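Local coordinates for DUF3845 domain-containing protein (Bacteroides thetaiotaomicron VPI-5482, PDB 3GF6) that is of unknown function but, as a bacterial lipoprotein of all-beta fold, is probably attached to a membrane by a lipid anchor, at residues N93-S96 against E97-V100; P144-P147 against A148-P151. All blocks are in the same frame, centred on the assembly; numbering follows the deposited sequence.

Contact 1 of 2, residues N93-S96 against E97-V100; sequences NYPS and ESQV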
ATOM      1  N   ASN A  93       3.373  14.544  -4.500  1.00 10.07           N
ATOM      2  CA  ASN A  93       3.844  14.311  -3.131  1.00 11.55           C
ATOM      3  C   ASN A  93       2.688  14.344  -2.123  1.00 12.43           C
ATOM      4  O   ASN A  93       1.593  14.808  -2.428  1.00 11.31           O
ATOM      5  CB  ASN A  93       4.880  15.348  -2.725  1.00 10.80           C
ATOM      6  CG  ASN A  93       6.209  15.154  -3.433  1.00 17.05           C
ATOM      7  OD1 ASN A  93       6.807  14.067  -3.385  1.00 15.28           O
ATOM      8  ND2 ASN A  93       6.701  16.220  -4.052  1.00 16.46           N
ATOM      9  N   TYR A  94       2.956  13.803  -0.929  1.00 14.47           N
ATOM     10  CA  TYR A  94       1.985  13.756   0.152  1.00 12.96           C
ATOM     11  C   TYR A  94       2.454  14.630   1.309  1.00 13.51           C
ATOM     12  O   TYR A  94       3.646  14.816   1.517  1.00 11.99           O
ATOM     13  CB  TYR A  94       1.716  12.275   0.575  1.00 10.68           C
ATOM     14  CG  TYR A  94       0.944  11.563  -0.529  1.00 12.00           C
ATOM     15  CD1 TYR A  94      -0.428  11.653  -0.605  1.00 13.31           C
ATOM     16  CD2 TYR A  94       1.621  10.956  -1.600  1.00 12.00           C
ATOM     17  CE1 TYR A  94      -1.141  11.088  -1.680  1.00 10.71           C
ATOM     18  CE2 TYR A  94       0.942  10.400  -2.666  1.00 14.45           C
ATOM     19  CZ  TYR A  94      -0.449  10.469  -2.712  1.00  8.89           C
ATOM     20  OH  TYR A  94      -1.087   9.922  -3.782  1.00 11.70           O
ATOM     21  N   PRO A  95       1.509  15.212   2.048  1.00 12.84           N
ATOM     22  CA  PRO A  95       1.890  15.982   3.224  1.00 14.84           C
ATOM     23  C   PRO A  95       2.654  15.113   4.223  1.00 15.06           C
ATOM     24  O   PRO A  95       2.349  13.924   4.385  1.00 14.18           O
ATOM     25  CB  PRO A  95       0.534  16.417   3.827  1.00 16.40           C
ATOM     26  CG  PRO A  95      -0.480  15.661   3.159  1.00 18.56           C
ATOM     27  CD  PRO A  95       0.065  15.097   1.888  1.00 13.10           C
ATOM     28  N   SER A  96       3.629  15.705   4.903  1.00 14.23           N
ATOM     29  CA  SER A  96       4.444  14.976   5.887  1.00 15.83           C
ATOM     30  C   SER A  96       3.612  14.244   6.950  1.00 17.34           C
ATOM     31  O   SER A  96       3.896  13.088   7.324  1.00 14.66           O
ATOM     32  CB  SER A  96       5.443  15.927   6.553  1.00 18.52           C
ATOM     33  OG  SER A  96       4.775  16.902   7.343  1.00 23.50           O
ATOM     34  N   GLU A  97       2.557  14.905   7.423  1.00 12.09           N
ATOM     35  CA  GLU A  97       1.664  14.318   8.398  1.00 14.75           C
ATOM     36  C   GLU A  97       0.921  13.066   7.890  1.00 14.35           C
ATOM     37  O   GLU A  97       0.487  12.267   8.703  1.00 15.91           O
ATOM     38  CB  GLU A  97       0.640  15.344   8.914  1.00 15.54           C
ATOM     39  CG  GLU A  97       1.260  16.591   9.519  1.00 22.00           C
ATOM     40  CD  GLU A  97       1.593  17.671   8.495  1.00 23.78           C
ATOM     41  OE1 GLU A  97       1.462  17.416   7.277  1.00 17.11           O
ATOM     42  OE2 GLU A  97       1.935  18.818   8.917  1.00 21.69           O
ATOM     43  N   SER A  98       0.810  12.864   6.572  1.00 11.60           N
ATOM     44  CA  SER A  98       0.193  11.645   6.061  0.50 10.87           C
ATOM     45  C   SER A  98       1.172  10.526   5.757  1.00 12.71           C
ATOM     46  O   SER A  98       0.734   9.426   5.412  1.00 14.84           O
ATOM     47  CB  SER A  98      -0.657  11.929   4.839  0.50 11.55           C
ATOM     48  OG  SER A  98      -1.722  12.752   5.228  0.50  9.99           O
ATOM     49  N   GLN A  99       2.478  10.798   5.873  1.00 12.32           N
ATOM     50  CA  GLN A  99       3.508   9.776   5.527  1.00 11.69           C
ATOM     51  C   GLN A  99       3.755   8.882   6.741  1.00 12.93           C
ATOM     52  O   GLN A  99       4.691   9.083   7.538  1.00 14.28           O
ATOM     53  CB  GLN A  99       4.780  10.432   4.989  1.00 14.17           C
ATOM     54  CG  GLN A  99       4.542  11.289   3.729  1.00 14.84           C
ATOM     55  CD  GLN A  99       5.823  11.775   3.070  1.00 12.06           C
ATOM     56  OE1 GLN A  99       6.881  11.148   3.206  1.00 16.38           O
ATOM     57  NE2 GLN A  99       5.723  12.888   2.311  1.00 13.30           N
ATOM     58  N   VAL A 100       2.849   7.939   6.914  1.00 11.55           N
ATOM     59  CA  VAL A 100       2.697   7.230   8.182  1.00 11.56           C
ATOM     60  C   VAL A 100       3.062   5.754   8.016  1.00 11.97           C
ATOM     61  O   VAL A 100       2.479   5.053   7.233  1.00 12.97           O
ATOM     62  CB  VAL A 100       1.267   7.360   8.712  1.00 12.60           C
ATOM     63  CG1 VAL A 100       1.101   6.517  10.004  1.00 14.03           C
ATOM     64  CG2 VAL A 100       0.944   8.854   8.958  1.00 13.97           C
TER
HETATM   65  O   HOH W   1       6.288  12.001   8.278  1.00 26.57           O
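A short 3-10 segment, Ser96 to Ser98, lies between Pro95 and Gln99 in the loop between strands 82-85 and 103-104. Two backbone bonds of the i to i+3 kind define it: Ser98 N donates to Pro95 O at 2.9 Å and Gln99 N to Ser96 O at 3.1 Å. Gln99, the centre of an inverse gamma turn, then folds its side chain back over the start of the segment, CG passing 3.5 Å from Pro95 O. With CG anti to its own carbonyl carbon (chi1 -59°) and the chain extended beyond, the amide arrives at the Tyr94 carbonyl, where NE2 donates to Tyr94 O at 2.9 Å. That oxygen lies in the amide plane of Gln99, yet the donor stands 45° above the carbonyl plane, away from a lone pair. A water donates to Ser96 O at 2.8 Å and, weakly, to Gln99 O. The Tyr94 side chain runs the other way, to Thr58 and Met60 of strand 56-62. A side-chain amide thus supplies the Tyr94 carbonyl with a donor; the same bond fixes the rotation of the Gln99 amide and joins the residue before the proline to the one that follows the 3-10 segment.

Contact 2 of 2, residues P144-P147 against A148-P151; sequences PYPP and ANFP
The Phe150 ring has Pro144 over one face and carbonyl oxygens at its edge. Pro144 CB sits 3.6 Å from the ring centroid and only 6° off the normal, a CH-pi contact centred on the ring. In the ring plane, Pro146 O meets the edge at CD1, 3.3 Å away, where the partly positive ring hydrogens suit an oxygen. Tyr145 N comes in obliquely, 3.5 Å from CE1. One face of the Tyr145 ring, in turn, carries Pro146 CB over its centre, the close pairing of an aromatic residue with the proline that follows it across a cis peptide bond.

Phe150 reaches this place because the chain turns sharply through a 3-10 segment that includes Pro147, Ala148 and Asn149. Asn149 N donates to Pro146 O at 3.0 Å, and Phe150 N to Pro147 O at 3.0 Å with a fairly straight N-H...O angle of 165°. With CG beside its backbone N (chi1 -70°), Phe150 brings the ring back against Pro144, with the Pro146 carbonyl at its edge. Asn149 ND2 lies 3.8 Å from Pro146 CD, an ordinary van der Waals contact. An alanine in place of Phe150 is likely to leave Pro144 CB without its aromatic cover and the Pro146 carbonyl without the ring edge beside it.

Around this turn, Tyr145 OH bonds to Pro9 O and its ring meets that of Tyr8, while Arg17 NH2 hydrogen-bonds to Ala148 O. Phe150 also touches Leu141, while Pro144 and Pro147 pack on Gln137 of strand 129-139 and Val153 of strand 153-158, the antiparallel pair that this loop connects.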
ATOM      1  N   PRO A 144       9.483   6.520  -2.315  1.00 11.37           N
ATOM      2  CA  PRO A 144      10.760   6.802  -2.975  1.00 11.78           C
ATOM      3  C   PRO A 144      10.597   6.619  -4.480  1.00 12.97           C
ATOM      4  O   PRO A 144       9.925   5.683  -4.913  1.00 13.77           O
ATOM      5  CB  PRO A 144      11.693   5.722  -2.413  1.00 11.77           C
ATOM      6  CG  PRO A 144      10.759   4.552  -2.112  1.00  9.46           C
ATOM      7  CD  PRO A 144       9.508   5.236  -1.579  1.00 10.39           C
ATOM      8  N   TYR A 145      11.203   7.489  -5.278  1.00 11.04           N
ATOM      9  CA  TYR A 145      10.955   7.444  -6.714  1.00  8.31           C
ATOM     10  C   TYR A 145      12.213   7.694  -7.523  1.00 10.21           C
ATOM     11  O   TYR A 145      12.948   8.650  -7.272  1.00  9.94           O
ATOM     12  CB  TYR A 145       9.906   8.468  -7.120  1.00  9.92           C
ATOM     13  CG  TYR A 145       9.375   8.188  -8.497  1.00 11.06           C
ATOM     14  CD1 TYR A 145       9.913   8.796  -9.630  1.00 12.86           C
ATOM     15  CD2 TYR A 145       8.367   7.261  -8.671  1.00 10.98           C
ATOM     16  CE1 TYR A 145       9.411   8.508 -10.914  1.00 11.45           C
ATOM     17  CE2 TYR A 145       7.872   6.959  -9.949  1.00 10.90           C
ATOM     18  CZ  TYR A 145       8.403   7.587 -11.058  1.00 12.85           C
ATOM     19  OH  TYR A 145       7.902   7.287 -12.303  1.00 12.65           O
ATOM     20  N   PRO A 146      12.455   6.851  -8.536  1.00 10.76           N
ATOM     21  CA  PRO A 146      11.704   5.670  -8.963  1.00  9.83           C
ATOM     22  C   PRO A 146      12.010   4.493  -8.031  1.00 14.22           C
ATOM     23  O   PRO A 146      13.155   4.292  -7.646  1.00 10.17           O
ATOM     24  CB  PRO A 146      12.209   5.411 -10.383  1.00 14.74           C
ATOM     25  CG  PRO A 146      13.219   6.464 -10.676  1.00 14.86           C
ATOM     26  CD  PRO A 146      13.613   7.100  -9.409  1.00 13.10           C
ATOM     27  N   PRO A 147      10.980   3.744  -7.616  1.00 13.57           N
ATOM     28  CA  PRO A 147      11.197   2.766  -6.549  1.00 12.34           C
ATOM     29  C   PRO A 147      12.245   1.687  -6.871  1.00 14.02           C
ATOM     30  O   PRO A 147      13.002   1.232  -5.968  1.00 13.41           O
ATOM     31  CB  PRO A 147       9.810   2.147  -6.333  1.00 15.26           C
ATOM     32  CG  PRO A 147       8.903   2.698  -7.362  1.00 16.43           C
ATOM     33  CD  PRO A 147       9.587   3.795  -8.102  1.00 14.78           C
ATOM     34  N   ALA A 148      12.357   1.314  -8.139  1.00 14.08           N
ATOM     35  CA  ALA A 148      13.354   0.316  -8.526  1.00 16.14           C
ATOM     36  C   ALA A 148      14.786   0.712  -8.174  1.00 16.36           C
ATOM     37  O   ALA A 148      15.621  -0.174  -7.999  1.00 18.02           O
ATOM     38  CB  ALA A 148      13.235  -0.018 -10.032  1.00 19.00           C
ATOM     39  N   ASN A 149      15.067   2.014  -8.034  1.00 13.76           N
ATOM     40  CA  ASN A 149      16.402   2.525  -7.728  1.00 15.03           C
ATOM     41  C   ASN A 149      16.767   2.513  -6.240  1.00 16.07           C
ATOM     42  O   ASN A 149      17.865   2.929  -5.891  1.00 19.42           O
ATOM     43  CB  ASN A 149      16.582   3.955  -8.257  1.00 13.34           C
ATOM     44  CG  ASN A 149      16.579   4.043  -9.801  1.00 20.32           C
ATOM     45  OD1 ASN A 149      16.335   3.054 -10.512  1.00 24.06           O
ATOM     46  ND2 ASN A 149      16.822   5.237 -10.310  1.00 21.75           N
ATOM     47  N   PHE A 150      15.853   2.091  -5.362  1.00 12.63           N
ATOM     48  CA  PHE A 150      16.095   2.155  -3.917  1.00 12.02           C
ATOM     49  C   PHE A 150      16.137   0.751  -3.304  1.00 13.01           C
ATOM     50  O   PHE A 150      15.150   0.017  -3.375  1.00 12.28           O
ATOM     51  CB  PHE A 150      14.992   2.955  -3.219  1.00 13.47           C
ATOM     52  CG  PHE A 150      15.012   4.414  -3.510  1.00 11.98           C
ATOM     53  CD1 PHE A 150      14.504   4.908  -4.715  1.00 15.98           C
ATOM     54  CD2 PHE A 150      15.501   5.318  -2.574  1.00 12.50           C
ATOM     55  CE1 PHE A 150      14.506   6.277  -4.999  1.00 13.16           C
ATOM     56  CE2 PHE A 150      15.508   6.691  -2.842  1.00 15.05           C
ATOM     57  CZ  PHE A 150      15.006   7.173  -4.053  1.00 15.61           C
ATOM     58  N   PRO A 151      17.244   0.391  -2.643  1.00 12.58           N
ATOM     59  CA  PRO A 151      17.260  -0.853  -1.834  1.00 14.84           C
ATOM     60  C   PRO A 151      16.277  -0.792  -0.655  1.00 11.77           C
ATOM     61  O   PRO A 151      15.897  -1.820  -0.114  1.00 12.12           O
ATOM     62  CB  PRO A 151      18.692  -0.932  -1.302  1.00 14.29           C
ATOM     63  CG  PRO A 151      19.306   0.401  -1.569  1.00 16.19           C
ATOM     64  CD  PRO A 151      18.496   1.164  -2.545  1.00 14.55           C
TER

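Contact 1 comes first along the chain and closes before contact 2 opens. Each is centred on a short 3-10 segment in a loop, the former leading from strand 82-85 to strand 103-104, the latter from strand 129-139 to strand 153-158, and all four strands belong to the same seven-stranded antiparallel sheet. The centres lie 18 Å apart and the nearest atoms about 7 Å, so the two do not touch. Tyr8 meets both, bonding to Asn93 while its ring meets Tyr145, and the chain just ahead of 144-147 packs against contact 1, Phe142 on Gln99 and Gln143 on Tyr94. Two loops leaving one sheet thus lie near each other, with the segment carrying Tyr8 reaching both.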